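Local structure of oxidoreductase protein (5UI9) at residues S79-V84 / K108-T113; P93-K98 / P120-E125. The protein is a probable NAD-dependent oxidoreductase of the Gfo/Idh/MocA family that binds NAD and a small dihydroxy acid. All coordinates share one frame; numbering follows the deposited sequence.

How the contacts relate
Contact 1 is the pairing of two neighbouring helices and contact 2 that of two neighbouring strands in the NAD-binding Rossmann domain; their centres lie 10 Å apart. The segments alternate along the chain, lying on helix 80-89, strand 94-97, helix 104-116 and strand 121-124, and the two contacts touch. His80 makes the main junction: its CG is 3.5 Å from Cys96 SG and its CE1 3.1 Å from Gln97 O. Both contacts reach NAD, contact 1 through Ser79 beside the adenine, contact 2 through Gln97 and Lys98 at the nicotinamide end, where Lys98 also binds the dihydroxy acid. The His80 side chain stays about 11 Å from that acid.

Contact 1: S79-V84 / K108-T113; sequences SHRALV and KAMVRT. With NAD (nicotinamide-adenine-dinucleotide), chain C.
Met110 fills the groove between helix segments 80-84 and 108-113. Its CG stands beside the backbone N (chi1 -70°), and the chain then bends at its last torsion, which brings the thioether against the first helix. Met110 SD rests 3.7 Å from Arg81 CA, while its terminal CE meets Val84 CG2 at 3.7 Å and lies 3.8 Å from His80 O. Val84 comes in across the methionine at about a right angle, its other methyl, CG1, reaching Met110 CB at 4.0 Å.

The polar part of the contact is Arg81. Its chain leaves with CG anti to the backbone N (chi1 175°) and runs extended to the guanidinium, one face of which receives the Ala109 methyl, offset toward the rim; Arg81 NH2 is 3.5 Å from Ala109 CB. Salt bridges from NE to Glu85 and from NH1 to Asp106 hold the flat group by both helices.

Within 108-113, Ala109 O accepts from Thr113 N and, at 2.7 Å, from Thr113 OG1, the two donors arriving from opposite faces of its plane.

Ser79, just before the first helix, brings CB to 3.5 Å from NAD N6A. The helix segments run nearly parallel, 7° apart with axes 9.9 Å from each other, as successive helices of a Rossmann fold; His80 and Val84 touch strands 70-73 and 94-97, and Val111 touches helix 316-335.

Contact 2: P93-K98 / P120-E125; sequences PAICQK and PLMVHE. With NAD (nicotinamide-adenine-dinucleotide), chain C; 8A1 ((2S)-2,3-dihydroxy-2-methylpropanoic acid), chain D.
One face of the His124 ring carries the Gln97 amide, whose NE2 sits 3.5 Å from His124 CD2, offset toward the rim; the two planes are 24° apart. Ile95 CG2 lies at the ring's edge. With its chain bent at chi2 (-71°), Gln97 sends NE2 to NAD O7N, 3.2 Å away, and to Gln20, while OE1 accepts from Lys98 N, so both ends of the amide are fixed beside the nicotinamide. Lys98 folds back through chi2 and chi3 to place NZ 2.7 Å from 8A1 O and 3.0 Å from NAD O2D; Asp178 adds a salt bridge, and Lys98 O accepts from O2D and O3D of the nicotinamide ribose.

Behind this site the strands pair in parallel. Hydrogen bonds run from Ala94 N to Pro120 O, Met122 N to Ala94 O and Cys96 N to Met122 O. A fourth joins His124 N to Cys96 O at 2.7 Å. Ile95 CG2 and Met122 CE pack 3.9 Å apart on one face, Ala94 CB and Leu121 CD1 on the other.

The contact closes a beta-alpha-beta unit through helix 104-116 at the edge of the six-stranded sheet: strand 70-73 flanks 94-97, helix 289-308 covers the Ile95, Met122 and His124 face, and helix 80-89 the Ala94, Cys96 and Leu121 face.

Contact 1: S79-V84 / K108-T113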
ATOM      1  N   SER A  79      12.037 -30.892  -8.355  1.00 36.62           N
ATOM      2  CA  SER A  79      12.158 -31.693  -9.573  1.00 37.56           C
ATOM      3  C   SER A  79      11.782 -30.972 -10.885  1.00 35.86           C
ATOM      4  O   SER A  79      11.804 -31.595 -11.940  1.00 35.95           O
ATOM      5  CB  SER A  79      11.327 -32.961  -9.404  1.00 38.24           C
ATOM      6  OG  SER A  79       9.958 -32.640  -9.293  1.00 41.60           O
ATOM      7  N   HIS A  80      11.467 -29.676 -10.840  1.00 35.45           N
ATOM      8  CA  HIS A  80      11.022 -28.960 -12.048  1.00 34.65           C
ATOM      9  C   HIS A  80      12.077 -28.917 -13.155  1.00 35.64           C
ATOM     10  O   HIS A  80      11.761 -29.212 -14.316  1.00 34.70           O
ATOM     11  CB  HIS A  80      10.579 -27.527 -11.743  1.00 34.05           C
ATOM     12  CG  HIS A  80       9.280 -27.432 -11.012  1.00 33.36           C
ATOM     13  ND1 HIS A  80       8.747 -26.229 -10.605  1.00 32.97           N
ATOM     14  CD2 HIS A  80       8.420 -28.389 -10.590  1.00 33.48           C
ATOM     15  CE1 HIS A  80       7.607 -26.450  -9.972  1.00 33.82           C
ATOM     16  NE2 HIS A  80       7.386 -27.752  -9.950  1.00 33.26           N
ATOM     17  N   ARG A  81      13.311 -28.548 -12.799  1.00 35.82           N
ATOM     18  CA  ARG A  81      14.372 -28.379 -13.792  1.00 37.10           C
ATOM     19  C   ARG A  81      14.631 -29.677 -14.541  1.00 37.83           C
ATOM     20  O   ARG A  81      14.687 -29.676 -15.770  1.00 37.94           O
ATOM     21  CB  ARG A  81      15.682 -27.844 -13.190  1.00 37.88           C
ATOM     22  CG  ARG A  81      16.804 -27.805 -14.228  1.00 38.69           C
ATOM     23  CD  ARG A  81      17.954 -26.876 -13.896  1.00 39.23           C
ATOM     24  NE  ARG A  81      18.955 -26.929 -14.967  1.00 39.31           N
ATOM     25  CZ  ARG A  81      20.056 -26.181 -15.033  1.00 40.21           C
ATOM     26  NH1 ARG A  81      20.346 -25.292 -14.085  1.00 40.06           N
ATOM     27  NH2 ARG A  81      20.885 -26.331 -16.061  1.00 41.09           N
ATOM     28  N   ALA A  82      14.778 -30.770 -13.794  1.00 38.12           N
ATOM     29  CA  ALA A  82      15.032 -32.082 -14.384  1.00 39.97           C
ATOM     30  C   ALA A  82      13.883 -32.526 -15.292  1.00 38.98           C
ATOM     31  O   ALA A  82      14.125 -33.027 -16.387  1.00 37.85           O
ATOM     32  CB  ALA A  82      15.292 -33.127 -13.298  1.00 40.59           C
ATOM     33  N   LEU A  83      12.643 -32.320 -14.847  1.00 37.50           N
ATOM     34  CA  LEU A  83      11.477 -32.766 -15.623  1.00 36.79           C
ATOM     35  C   LEU A  83      11.282 -31.962 -16.908  1.00 37.03           C
ATOM     36  O   LEU A  83      10.905 -32.532 -17.937  1.00 38.55           O
ATOM     37  CB  LEU A  83      10.212 -32.778 -14.761  1.00 35.96           C
ATOM     38  CG  LEU A  83      10.242 -33.850 -13.661  1.00 36.12           C
ATOM     39  CD1 LEU A  83       9.118 -33.610 -12.661  1.00 35.43           C
ATOM     40  CD2 LEU A  83      10.174 -35.264 -14.235  1.00 35.15           C
ATOM     41  N   VAL A  84      11.564 -30.660 -16.860  1.00 36.64           N
ATOM     42  CA  VAL A  84      11.546 -29.819 -18.062  1.00 36.45           C
ATOM     43  C   VAL A  84      12.659 -30.235 -19.030  1.00 38.34           C
ATOM     44  O   VAL A  84      12.435 -30.280 -20.244  1.00 38.20           O
ATOM     45  CB  VAL A  84      11.644 -28.312 -17.718  1.00 35.45           C
ATOM     46  CG1 VAL A  84      11.876 -27.461 -18.961  1.00 34.94           C
ATOM     47  CG2 VAL A  84      10.372 -27.859 -17.018  1.00 35.25           C
ATOM     48  N   LYS A 108      16.273 -19.691 -16.400  1.00 36.75           N
ATOM     49  CA  LYS A 108      16.859 -19.332 -17.701  1.00 38.64           C
ATOM     50  C   LYS A 108      17.351 -20.545 -18.492  1.00 39.73           C
ATOM     51  O   LYS A 108      17.128 -20.615 -19.701  1.00 40.57           O
ATOM     52  CB  LYS A 108      18.032 -18.359 -17.538  1.00 40.71           C
ATOM     53  CG  LYS A 108      17.647 -16.920 -17.248  1.00 41.61           C
ATOM     54  CD  LYS A 108      18.910 -16.079 -17.148  1.00 44.07           C
ATOM     55  CE  LYS A 108      18.639 -14.684 -16.615  1.00 45.36           C
ATOM     56  NZ  LYS A 108      19.909 -14.023 -16.198  1.00 46.90           N
ATOM     57  N   ALA A 109      18.029 -21.482 -17.820  1.00 39.48           N
ATOM     58  CA  ALA A 109      18.519 -22.704 -18.482  1.00 39.69           C
ATOM     59  C   ALA A 109      17.362 -23.561 -18.987  1.00 39.58           C
ATOM     60  O   ALA A 109      17.428 -24.110 -20.097  1.00 40.76           O
ATOM     61  CB  ALA A 109      19.414 -23.513 -17.553  1.00 39.34           C
ATOM     62  N   MET A 110      16.300 -23.656 -18.185  1.00 38.49           N
ATOM     63  CA  MET A 110      15.088 -24.387 -18.582  1.00 38.91           C
ATOM     64  C   MET A 110      14.433 -23.775 -19.825  1.00 38.45           C
ATOM     65  O   MET A 110      14.017 -24.496 -20.740  1.00 37.10           O
ATOM     66  CB  MET A 110      14.077 -24.444 -17.421  1.00 38.74           C
ATOM     67  CG  MET A 110      14.510 -25.336 -16.267  1.00 38.48           C
ATOM     68  SD  MET A 110      13.810 -24.848 -14.678  1.00 39.01           S
ATOM     69  CE  MET A 110      12.140 -25.459 -14.865  1.00 36.92           C
ATOM     70  N   VAL A 111      14.361 -22.446 -19.849  1.00 37.90           N
ATOM     71  CA  VAL A 111      13.831 -21.714 -20.998  1.00 39.34           C
ATOM     72  C   VAL A 111      14.722 -21.938 -22.226  1.00 41.29           C
ATOM     73  O   VAL A 111      14.209 -22.188 -23.320  1.00 39.70           O
ATOM     74  CB  VAL A 111      13.664 -20.204 -20.689  1.00 39.39           C
ATOM     75  CG1 VAL A 111      13.334 -19.397 -21.941  1.00 40.33           C
ATOM     76  CG2 VAL A 111      12.568 -20.008 -19.654  1.00 38.66           C
ATOM     77  N   ARG A 112      16.041 -21.872 -22.033  1.00 43.32           N
ATOM     78  CA  ARG A 112      17.007 -22.033 -23.132  1.00 45.23           C
ATOM     79  C   ARG A 112      16.937 -23.433 -23.760  1.00 46.62           C
ATOM     80  O   ARG A 112      16.927 -23.565 -24.997  1.00 46.98           O
ATOM     81  CB  ARG A 112      18.435 -21.729 -22.655  1.00 45.00           C
ATOM     82  CG  ARG A 112      19.453 -21.553 -23.773  1.00 46.51           C
ATOM     83  N   THR A 113      16.863 -24.462 -22.913  1.00 44.98           N
ATOM     84  CA  THR A 113      16.783 -25.852 -23.378  1.00 46.40           C
ATOM     85  C   THR A 113      15.519 -26.115 -24.193  1.00 44.94           C
ATOM     86  O   THR A 113      15.564 -26.813 -25.200  1.00 42.30           O
ATOM     87  CB  THR A 113      16.818 -26.857 -22.208  1.00 47.34           C
ATOM     88  OG1 THR A 113      17.846 -26.484 -21.285  1.00 50.39           O
ATOM     89  CG2 THR A 113      17.094 -28.277 -22.716  1.00 48.86           C
TER
HETATM   90  PA  NAD C 401       2.357 -32.060  -3.090  1.00 34.28           P
HETATM   91  O1A NAD C 401       3.586 -32.395  -2.273  1.00 33.91           O
HETATM   92  O2A NAD C 401       0.985 -32.255  -2.504  1.00 29.96           O
HETATM   93  O5B NAD C 401       2.428 -32.878  -4.463  1.00 34.76           O
HETATM   94  C5B NAD C 401       3.646 -33.142  -5.146  1.00 36.37           C
HETATM   95  C4B NAD C 401       3.570 -34.569  -5.664  1.00 35.62           C
HETATM   96  O4B NAD C 401       4.623 -34.776  -6.599  1.00 36.73           O
HETATM   97  C3B NAD C 401       3.745 -35.603  -4.561  1.00 36.61           C
HETATM   98  O3B NAD C 401       2.681 -36.563  -4.638  1.00 37.01           O
HETATM   99  C2B NAD C 401       5.107 -36.232  -4.816  1.00 37.14           C
HETATM  100  O2B NAD C 401       5.119 -37.623  -4.492  1.00 36.63           O
HETATM  101  C1B NAD C 401       5.299 -35.998  -6.305  1.00 38.09           C
HETATM  102  N9A NAD C 401       6.686 -35.857  -6.806  1.00 39.45           N
HETATM  103  C8A NAD C 401       7.659 -35.050  -6.338  1.00 38.97           C
HETATM  104  N7A NAD C 401       8.779 -35.180  -7.096  1.00 38.49           N
HETATM  105  C5A NAD C 401       8.520 -36.066  -8.076  1.00 39.04           C
HETATM  106  C6A NAD C 401       9.250 -36.670  -9.223  1.00 38.04           C
HETATM  107  N6A NAD C 401      10.533 -36.343  -9.492  1.00 38.01           N
HETATM  108  N1A NAD C 401       8.587 -37.559  -9.999  1.00 37.78           N
HETATM  109  C2A NAD C 401       7.307 -37.916  -9.761  1.00 36.38           C
HETATM  110  N3A NAD C 401       6.591 -37.407  -8.740  1.00 36.24           N
HETATM  111  C4A NAD C 401       7.130 -36.499  -7.884  1.00 38.31           C
HETATM  112  O3  NAD C 401       2.505 -30.547  -3.612  1.00 33.01           O
HETATM  113  PN  NAD C 401       1.254 -29.611  -4.023  1.00 31.79           P
HETATM  114  O1N NAD C 401       0.686 -28.941  -2.797  1.00 33.07           O
HETATM  115  O2N NAD C 401       0.331 -30.382  -4.932  1.00 37.16           O
HETATM  116  O5D NAD C 401       2.047 -28.494  -4.844  1.00 29.76           O
HETATM  117  C5D NAD C 401       2.750 -28.848  -6.028  1.00 29.79           C
HETATM  118  C4D NAD C 401       3.105 -27.573  -6.767  1.00 29.73           C
HETATM  119  O4D NAD C 401       1.893 -26.889  -7.101  1.00 32.39           O
HETATM  120  C3D NAD C 401       3.948 -26.632  -5.919  1.00 30.53           C
HETATM  121  O3D NAD C 401       5.066 -26.161  -6.678  1.00 29.42           O
HETATM  122  C2D NAD C 401       3.005 -25.500  -5.548  1.00 31.52           C
HETATM  123  O2D NAD C 401       3.652 -24.229  -5.480  1.00 30.72           O
HETATM  124  C1D NAD C 401       1.980 -25.528  -6.680  1.00 31.73           C
HETATM  125  N1N NAD C 401       0.642 -25.005  -6.350  1.00 31.52           N
HETATM  126  C2N NAD C 401       0.084 -24.163  -7.238  1.00 29.68           C
HETATM  127  C3N NAD C 401      -1.171 -23.607  -7.043  1.00 31.66           C
HETATM  128  C7N NAD C 401      -1.713 -22.672  -8.090  1.00 34.18           C
HETATM  129  O7N NAD C 401      -1.438 -22.875  -9.270  1.00 33.59           O
HETATM  130  N7N NAD C 401      -2.484 -21.642  -7.736  1.00 31.85           N
HETATM  131  C4N NAD C 401      -1.871 -23.938  -5.882  1.00 32.63           C
HETATM  132  C5N NAD C 401      -1.290 -24.818  -4.967  1.00 32.74           C
HETATM  133  C6N NAD C 401      -0.026 -25.351  -5.226  1.00 30.17           C

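Contact 2: P93-K98 / P120-E125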
ATOM      1  N   PRO A  93       6.192 -31.040 -25.566  1.00 38.37           N
ATOM      2  CA  PRO A  93       5.755 -29.766 -24.993  1.00 37.16           C
ATOM      3  C   PRO A  93       5.410 -29.886 -23.509  1.00 34.85           C
ATOM      4  O   PRO A  93       4.789 -30.871 -23.097  1.00 32.81           O
ATOM      5  CB  PRO A  93       4.508 -29.427 -25.813  1.00 37.40           C
ATOM      6  CG  PRO A  93       4.750 -30.080 -27.145  1.00 38.43           C
ATOM      7  CD  PRO A  93       5.616 -31.271 -26.904  1.00 38.74           C
ATOM      8  N   ALA A  94       5.805 -28.883 -22.724  1.00 34.42           N
ATOM      9  CA  ALA A  94       5.775 -28.985 -21.267  1.00 33.42           C
ATOM     10  C   ALA A  94       5.054 -27.825 -20.593  1.00 33.18           C
ATOM     11  O   ALA A  94       5.265 -26.660 -20.942  1.00 32.32           O
ATOM     12  CB  ALA A  94       7.194 -29.083 -20.724  1.00 33.29           C
ATOM     13  N   ILE A  95       4.217 -28.170 -19.618  1.00 33.46           N
ATOM     14  CA  ILE A  95       3.679 -27.220 -18.649  1.00 33.62           C
ATOM     15  C   ILE A  95       4.398 -27.473 -17.324  1.00 33.08           C
ATOM     16  O   ILE A  95       4.619 -28.627 -16.949  1.00 33.11           O
ATOM     17  CB  ILE A  95       2.158 -27.398 -18.451  1.00 33.45           C
ATOM     18  CG1 ILE A  95       1.414 -27.268 -19.788  1.00 33.97           C
ATOM     19  CG2 ILE A  95       1.627 -26.381 -17.445  1.00 33.20           C
ATOM     20  CD1 ILE A  95      -0.010 -27.779 -19.756  1.00 33.87           C
ATOM     21  N   CYS A  96       4.747 -26.395 -16.619  1.00 32.72           N
ATOM     22  CA  CYS A  96       5.457 -26.489 -15.346  1.00 32.29           C
ATOM     23  C   CYS A  96       4.818 -25.586 -14.295  1.00 30.89           C
ATOM     24  O   CYS A  96       4.601 -24.401 -14.534  1.00 31.41           O
ATOM     25  CB  CYS A  96       6.909 -26.094 -15.529  1.00 32.64           C
ATOM     26  SG  CYS A  96       7.900 -26.461 -14.070  1.00 32.38           S
ATOM     27  N   GLN A  97       4.511 -26.154 -13.137  1.00 29.72           N
ATOM     28  CA  GLN A  97       3.929 -25.390 -12.027  1.00 29.18           C
ATOM     29  C   GLN A  97       4.877 -24.335 -11.465  1.00 29.37           C
ATOM     30  O   GLN A  97       6.091 -24.404 -11.652  1.00 30.67           O
ATOM     31  CB  GLN A  97       3.460 -26.327 -10.898  1.00 28.79           C
ATOM     32  CG  GLN A  97       1.962 -26.607 -10.901  1.00 28.95           C
ATOM     33  CD  GLN A  97       1.137 -25.403 -10.484  1.00 28.27           C
ATOM     34  OE1 GLN A  97       1.686 -24.369 -10.076  1.00 27.08           O
ATOM     35  NE2 GLN A  97      -0.187 -25.524 -10.593  1.00 27.50           N
ATOM     36  N   LYS A  98       4.299 -23.354 -10.773  1.00 30.50           N
ATOM     37  CA  LYS A  98       5.081 -22.407  -9.975  1.00 30.61           C
ATOM     38  C   LYS A  98       5.453 -23.081  -8.645  1.00 31.57           C
ATOM     39  O   LYS A  98       4.839 -24.091  -8.292  1.00 32.97           O
ATOM     40  CB  LYS A  98       4.365 -21.057  -9.735  1.00 31.03           C
ATOM     41  CG  LYS A  98       2.875 -21.057  -9.383  1.00 31.03           C
ATOM     42  CD  LYS A  98       2.500 -21.714  -8.057  1.00 31.41           C
ATOM     43  CE  LYS A  98       3.102 -20.997  -6.851  1.00 31.73           C
ATOM     44  NZ  LYS A  98       2.486 -21.452  -5.576  1.00 31.61           N
ATOM     45  N   PRO A 120       7.162 -25.812 -26.970  1.00 41.14           N
ATOM     46  CA  PRO A 120       6.561 -24.844 -26.055  1.00 39.55           C
ATOM     47  C   PRO A 120       6.817 -25.170 -24.577  1.00 37.61           C
ATOM     48  O   PRO A 120       6.880 -26.348 -24.189  1.00 35.25           O
ATOM     49  CB  PRO A 120       5.064 -24.939 -26.372  1.00 39.66           C
ATOM     50  CG  PRO A 120       4.992 -25.466 -27.756  1.00 41.40           C
ATOM     51  CD  PRO A 120       6.167 -26.377 -27.904  1.00 41.83           C
ATOM     52  N   LEU A 121       6.987 -24.121 -23.776  1.00 36.67           N
ATOM     53  CA  LEU A 121       7.083 -24.240 -22.325  1.00 35.17           C
ATOM     54  C   LEU A 121       6.200 -23.164 -21.715  1.00 35.03           C
ATOM     55  O   LEU A 121       6.425 -21.979 -21.960  1.00 34.92           O
ATOM     56  CB  LEU A 121       8.529 -24.051 -21.856  1.00 35.55           C
ATOM     57  CG  LEU A 121       8.785 -24.044 -20.341  1.00 34.64           C
ATOM     58  CD1 LEU A 121       8.385 -25.374 -19.713  1.00 34.13           C
ATOM     59  CD2 LEU A 121      10.243 -23.717 -20.046  1.00 35.11           C
ATOM     60  N   MET A 122       5.208 -23.581 -20.929  1.00 34.27           N
ATOM     61  CA  MET A 122       4.330 -22.660 -20.214  1.00 35.00           C
ATOM     62  C   MET A 122       4.463 -22.897 -18.722  1.00 34.15           C
ATOM     63  O   MET A 122       4.463 -24.041 -18.272  1.00 36.07           O
ATOM     64  CB  MET A 122       2.865 -22.862 -20.622  1.00 33.80           C
ATOM     65  CG  MET A 122       1.924 -21.825 -20.013  1.00 34.18           C
ATOM     66  SD  MET A 122       0.178 -22.082 -20.363  1.00 33.41           S
ATOM     67  CE  MET A 122      -0.228 -23.397 -19.224  1.00 32.82           C
ATOM     68  N   VAL A 123       4.541 -21.813 -17.958  1.00 33.06           N
ATOM     69  CA  VAL A 123       4.440 -21.906 -16.508  1.00 32.22           C
ATOM     70  C   VAL A 123       2.964 -21.877 -16.142  1.00 30.40           C
ATOM     71  O   VAL A 123       2.208 -21.028 -16.631  1.00 28.78           O
ATOM     72  CB  VAL A 123       5.219 -20.779 -15.800  1.00 33.53           C
ATOM     73  CG1 VAL A 123       5.096 -20.899 -14.276  1.00 32.47           C
ATOM     74  CG2 VAL A 123       6.677 -20.830 -16.236  1.00 34.70           C
ATOM     75  N   HIS A 124       2.538 -22.820 -15.305  1.00 29.55           N
ATOM     76  CA  HIS A 124       1.171 -22.803 -14.809  1.00 30.49           C
ATOM     77  C   HIS A 124       1.105 -21.687 -13.756  1.00 30.55           C
ATOM     78  O   HIS A 124       1.289 -21.920 -12.564  1.00 30.37           O
ATOM     79  CB  HIS A 124       0.746 -24.169 -14.252  1.00 30.18           C
ATOM     80  CG  HIS A 124      -0.718 -24.273 -13.946  1.00 30.70           C
ATOM     81  ND1 HIS A 124      -1.526 -25.234 -14.513  1.00 29.88           N
ATOM     82  CD2 HIS A 124      -1.515 -23.544 -13.123  1.00 29.84           C
ATOM     83  CE1 HIS A 124      -2.755 -25.095 -14.054  1.00 31.12           C
ATOM     84  NE2 HIS A 124      -2.779 -24.071 -13.214  1.00 29.84           N
ATOM     85  N   GLU A 125       0.886 -20.469 -14.242  1.00 30.53           N
ATOM     86  CA  GLU A 125       0.742 -19.289 -13.410  1.00 30.83           C
ATOM     87  C   GLU A 125      -0.691 -18.775 -13.601  1.00 30.78           C
ATOM     88  O   GLU A 125      -0.968 -18.015 -14.538  1.00 29.81           O
ATOM     89  CB  GLU A 125       1.801 -18.258 -13.824  1.00 31.98           C
ATOM     90  CG  GLU A 125       1.754 -16.933 -13.082  1.00 33.10           C
ATOM     91  CD  GLU A 125       1.549 -17.095 -11.584  1.00 33.05           C
ATOM     92  OE1 GLU A 125       2.458 -17.619 -10.904  1.00 32.64           O
ATOM     93  OE2 GLU A 125       0.460 -16.717 -11.107  1.00 33.03           O
TER
HETATM   94  PA  NAD C 401       2.357 -32.060  -3.090  1.00 34.28           P
HETATM   95  O1A NAD C 401       3.586 -32.395  -2.273  1.00 33.91           O
HETATM   96  O2A NAD C 401       0.985 -32.255  -2.504  1.00 29.96           O
HETATM   97  O5B NAD C 401       2.428 -32.878  -4.463  1.00 34.76           O
HETATM   98  C5B NAD C 401       3.646 -33.142  -5.146  1.00 36.37           C
HETATM   99  C4B NAD C 401       3.570 -34.569  -5.664  1.00 35.62           C
HETATM  100  O4B NAD C 401       4.623 -34.776  -6.599  1.00 36.73           O
HETATM  101  C3B NAD C 401       3.745 -35.603  -4.561  1.00 36.61           C
HETATM  102  O3B NAD C 401       2.681 -36.563  -4.638  1.00 37.01           O
HETATM  103  C2B NAD C 401       5.107 -36.232  -4.816  1.00 37.14           C
HETATM  104  O2B NAD C 401       5.119 -37.623  -4.492  1.00 36.63           O
HETATM  105  C1B NAD C 401       5.299 -35.998  -6.305  1.00 38.09           C
HETATM  106  N9A NAD C 401       6.686 -35.857  -6.806  1.00 39.45           N
HETATM  107  C8A NAD C 401       7.659 -35.050  -6.338  1.00 38.97           C
HETATM  108  N7A NAD C 401       8.779 -35.180  -7.096  1.00 38.49           N
HETATM  109  C5A NAD C 401       8.520 -36.066  -8.076  1.00 39.04           C
HETATM  110  C6A NAD C 401       9.250 -36.670  -9.223  1.00 38.04           C
HETATM  111  N6A NAD C 401      10.533 -36.343  -9.492  1.00 38.01           N
HETATM  112  N1A NAD C 401       8.587 -37.559  -9.999  1.00 37.78           N
HETATM  113  C2A NAD C 401       7.307 -37.916  -9.761  1.00 36.38           C
HETATM  114  N3A NAD C 401       6.591 -37.407  -8.740  1.00 36.24           N
HETATM  115  C4A NAD C 401       7.130 -36.499  -7.884  1.00 38.31           C
HETATM  116  O3  NAD C 401       2.505 -30.547  -3.612  1.00 33.01           O
HETATM  117  PN  NAD C 401       1.254 -29.611  -4.023  1.00 31.79           P
HETATM  118  O1N NAD C 401       0.686 -28.941  -2.797  1.00 33.07           O
HETATM  119  O2N NAD C 401       0.331 -30.382  -4.932  1.00 37.16           O
HETATM  120  O5D NAD C 401       2.047 -28.494  -4.844  1.00 29.76           O
HETATM  121  C5D NAD C 401       2.750 -28.848  -6.028  1.00 29.79           C
HETATM  122  C4D NAD C 401       3.105 -27.573  -6.767  1.00 29.73           C
HETATM  123  O4D NAD C 401       1.893 -26.889  -7.101  1.00 32.39           O
HETATM  124  C3D NAD C 401       3.948 -26.632  -5.919  1.00 30.53           C
HETATM  125  O3D NAD C 401       5.066 -26.161  -6.678  1.00 29.42           O
HETATM  126  C2D NAD C 401       3.005 -25.500  -5.548  1.00 31.52           C
HETATM  127  O2D NAD C 401       3.652 -24.229  -5.480  1.00 30.72           O
HETATM  128  C1D NAD C 401       1.980 -25.528  -6.680  1.00 31.73           C
HETATM  129  N1N NAD C 401       0.642 -25.005  -6.350  1.00 31.52           N
HETATM  130  C2N NAD C 401       0.084 -24.163  -7.238  1.00 29.68           C
HETATM  131  C3N NAD C 401      -1.171 -23.607  -7.043  1.00 31.66           C
HETATM  132  C7N NAD C 401      -1.713 -22.672  -8.090  1.00 34.18           C
HETATM  133  O7N NAD C 401      -1.438 -22.875  -9.270  1.00 33.59           O
HETATM  134  N7N NAD C 401      -2.484 -21.642  -7.736  1.00 31.85           N
HETATM  135  C4N NAD C 401      -1.871 -23.938  -5.882  1.00 32.63           C
HETATM  136  C5N NAD C 401      -1.290 -24.818  -4.967  1.00 32.74           C
HETATM  137  C6N NAD C 401      -0.026 -25.351  -5.226  1.00 30.17           C
HETATM  138  OXT 8A1 D 402      -2.355 -20.832  -5.014  1.00 31.39           O
HETATM  139  C   8A1 D 402      -1.175 -21.004  -4.625  1.00 33.73           C
HETATM  140  O   8A1 D 402      -0.207 -21.036  -5.417  1.00 33.42           O
HETATM  141  CA  8A1 D 402      -0.901 -21.164  -3.152  1.00 33.73           C
HETATM  142  CB  8A1 D 402      -0.544 -19.775  -2.624  1.00 33.14           C
HETATM  143  O1  8A1 D 402      -0.450 -19.759  -1.196  1.00 31.24           O
HETATM  144  O2  8A1 D 402       0.197 -22.071  -2.955  1.00 33.85           O
HETATM  145  C3  8A1 D 402      -2.126 -21.753  -2.449  1.00 33.10           C